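PDB 5ODL: single-stranded DNA-binding protein from Enterobacter phage Enc34, which binds single-stranded DNA, holding unpaired bases against its beta-strands through aromatic stacking and hydrogen bonds to their edges. Local coordinates for a contact of chain A with DNA. Residues are numbered along the deposited sequence; one frame, centred on the assembly and turned at random.

A contact of chain A with DNA. Residues 115, 150, 152, 165, 167. With nucleotides of chain B.
Trp152 lies flat against one face of the DT3 base, its indole turned only 7° from the pyrimidine plane. This is part of the single-stranded DNA-binding surface, where strands 144-156 and 159-173, with Glu115 from strand 108-115, hold unpaired thymines. The six-membered ring of the indole and the pyrimidine have their centroids 3.6 Å apart, and N3 of DT3 sits over the middle of the indole system. The stack extends to the sugar, whose C2' packs on the far corner of the benzo ring. With chi1 at 67°, CG of Trp152 stands between the backbone N and the carbonyl carbon, and CB comes under O4 of the same base.

Asn165, from the neighbouring strand 159-173, reads the Watson-Crick edge of DT3 with both ends of its carboxamide. N3 of DT3 donates to a lone pair of Asn165 OD1 in the carbonyl plane, over 3.0 Å, while Asn165 ND2 donates to O4 of DT3 over 2.9 Å. Both bonds are nearly straight, and the paired bonds fix the amide's rotation and match the donor and acceptor of an unpaired thymine.

The two preceding bases are approached more loosely. Leu167 places CD1 near O4 of DT1, and the guanidinium NH2 of Arg150 reaches only to 4.0 Å from O4 of DT2. Water 1 joins Glu115 OE1 to both bases, its oxygen lying 3.1 Å from N3 of DT2. The same water oxygen is 2.8 Å from the carbonyl O4 of DT1.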
loop_
_atom_site.group_PDB
_atom_site.type_symbol
_atom_site.label_atom_id
_atom_site.label_comp_id
_atom_site.label_asym_id
_atom_site.label_seq_id
_atom_site.Cartn_x
_atom_site.Cartn_y
_atom_site.Cartn_z
ATOM N N GLU A 115 6.073 6.006 -3.169
ATOM C CA GLU A 115 6.547 7.257 -2.573
ATOM C C GLU A 115 7.922 7.621 -3.137
ATOM O O GLU A 115 8.747 6.747 -3.390
ATOM C CB GLU A 115 6.595 7.212 -1.028
ATOM C CG GLU A 115 5.629 8.172 -0.303
ATOM C CD GLU A 115 6.114 9.618 -0.160
ATOM O OE1 GLU A 115 5.490 10.348 0.639
ATOM O OE2 GLU A 115 7.074 10.063 -0.825
ATOM N N ARG A 150 -1.192 6.305 3.005
ATOM C CA ARG A 150 -2.189 7.397 3.126
ATOM C C ARG A 150 -2.686 7.754 1.738
ATOM O O ARG A 150 -1.875 7.987 0.812
ATOM C CB ARG A 150 -1.656 8.635 3.858
ATOM C CG ARG A 150 -2.761 9.633 4.219
ATOM C CD ARG A 150 -2.243 10.762 5.101
ATOM N NE ARG A 150 -3.269 11.761 5.372
ATOM C CZ ARG A 150 -3.415 12.892 4.702
ATOM N NH1 ARG A 150 -4.375 13.725 5.041
ATOM N NH2 ARG A 150 -2.600 13.192 3.709
ATOM N N TRP A 152 -4.161 9.816 -1.405
ATOM C CA TRP A 152 -4.094 11.190 -1.943
ATOM C C TRP A 152 -4.776 11.274 -3.287
ATOM O O TRP A 152 -4.878 10.280 -4.004
ATOM C CB TRP A 152 -2.655 11.710 -2.018
ATOM C CG TRP A 152 -1.712 11.057 -3.000
ATOM C CD1 TRP A 152 -0.944 9.910 -2.793
ATOM C CD2 TRP A 152 -1.378 11.514 -4.306
ATOM N NE1 TRP A 152 -0.190 9.640 -3.896
ATOM C CE2 TRP A 152 -0.404 10.619 -4.834
ATOM C CE3 TRP A 152 -1.768 12.617 -5.079
ATOM C CZ2 TRP A 152 0.133 10.772 -6.109
ATOM C CZ3 TRP A 152 -1.231 12.761 -6.339
ATOM C CH2 TRP A 152 -0.288 11.870 -6.846
ATOM N N ASN A 165 0.202 6.984 -0.823
ATOM C CA ASN A 165 1.555 7.176 -0.346
ATOM C C ASN A 165 1.943 5.981 0.514
ATOM O O ASN A 165 1.144 5.501 1.316
ATOM C CB ASN A 165 1.646 8.459 0.488
ATOM C CG ASN A 165 1.469 9.712 -0.350
ATOM O OD1 ASN A 165 2.095 9.883 -1.408
ATOM N ND2 ASN A 165 0.609 10.591 0.126
ATOM N N LEU A 167 4.405 4.907 3.434
ATOM C CA LEU A 167 5.178 5.473 4.529
ATOM C C LEU A 167 6.082 4.469 5.263
ATOM O O LEU A 167 7.196 4.856 5.632
ATOM C CB LEU A 167 4.313 6.224 5.541
ATOM C CG LEU A 167 3.622 7.507 5.018
ATOM C CD1 LEU A 167 4.534 8.360 4.145
ATOM C CD2 LEU A 167 2.334 7.226 4.270
ATOM P P DT B 1 2.232 19.597 7.312
ATOM O OP1 DT B 1 1.573 20.266 6.159
ATOM O OP2 DT B 1 1.454 18.673 8.169
ATOM O "O5'" DT B 1 3.474 18.761 6.775
ATOM C "C5'" DT B 1 4.763 19.378 6.643
ATOM C "C4'" DT B 1 5.265 19.225 5.227
ATOM O "O4'" DT B 1 5.628 17.843 4.998
ATOM C "C3'" DT B 1 4.258 19.579 4.128
ATOM O "O3'" DT B 1 4.954 20.265 3.079
ATOM C "C2'" DT B 1 3.713 18.224 3.709
ATOM C "C1'" DT B 1 4.945 17.354 3.852
ATOM N N1 DT B 1 4.682 15.917 4.064
ATOM C C2 DT B 1 5.113 15.028 3.103
ATOM O O2 DT B 1 5.678 15.375 2.076
ATOM N N3 DT B 1 4.841 13.707 3.383
ATOM C C4 DT B 1 4.207 13.204 4.506
ATOM O O4 DT B 1 4.034 11.991 4.621
ATOM C C5 DT B 1 3.796 14.192 5.479
ATOM C C7 DT B 1 3.099 13.740 6.725
ATOM C C6 DT B 1 4.053 15.481 5.214
ATOM P P DT B 2 4.180 20.771 1.773
ATOM O OP1 DT B 2 4.818 22.039 1.324
ATOM O OP2 DT B 2 2.714 20.744 2.053
ATOM O "O5'" DT B 2 4.519 19.643 0.699
ATOM C "C5'" DT B 2 3.608 19.410 -0.384
ATOM C "C4'" DT B 2 4.211 18.511 -1.438
ATOM O "O4'" DT B 2 4.581 17.239 -0.859
ATOM C "C3'" DT B 2 3.255 18.225 -2.594
ATOM O "O3'" DT B 2 3.776 18.721 -3.833
ATOM C "C2'" DT B 2 3.060 16.719 -2.597
ATOM C "C1'" DT B 2 3.908 16.149 -1.473
ATOM N N1 DT B 2 3.149 15.438 -0.417
ATOM C C2 DT B 2 3.403 14.103 -0.177
ATOM O O2 DT B 2 4.207 13.446 -0.818
ATOM N N3 DT B 2 2.679 13.561 0.860
ATOM C C4 DT B 2 1.739 14.200 1.648
ATOM O O4 DT B 2 1.154 13.572 2.532
ATOM C C5 DT B 2 1.530 15.601 1.346
ATOM C C7 DT B 2 0.530 16.379 2.143
ATOM C C6 DT B 2 2.240 16.142 0.347
ATOM P P DT B 3 2.787 19.059 -5.065
ATOM O OP1 DT B 3 3.385 20.168 -5.848
ATOM O OP2 DT B 3 1.388 19.184 -4.551
ATOM O "O5'" DT B 3 2.889 17.758 -5.973
ATOM C "C5'" DT B 3 4.164 17.227 -6.378
ATOM C "C4'" DT B 3 3.969 15.805 -6.844
ATOM O "O4'" DT B 3 3.687 14.967 -5.702
ATOM C "C3'" DT B 3 2.799 15.624 -7.814
ATOM O "O3'" DT B 3 3.231 14.906 -8.963
ATOM C "C2'" DT B 3 1.746 14.880 -7.010
ATOM C "C1'" DT B 3 2.571 14.135 -5.979
ATOM N N1 DT B 3 1.897 13.855 -4.695
ATOM C C2 DT B 3 2.201 12.678 -4.039
ATOM O O2 DT B 3 2.973 11.839 -4.482
ATOM N N3 DT B 3 1.570 12.523 -2.831
ATOM C C4 DT B 3 0.675 13.389 -2.236
ATOM O O4 DT B 3 0.184 13.108 -1.148
ATOM C C5 DT B 3 0.399 14.597 -2.979
ATOM C C7 DT B 3 -0.548 15.599 -2.404
ATOM C C6 DT B 3 1.033 14.777 -4.144
HETATM O O HOH W 1 3.602 10.921 2.121
#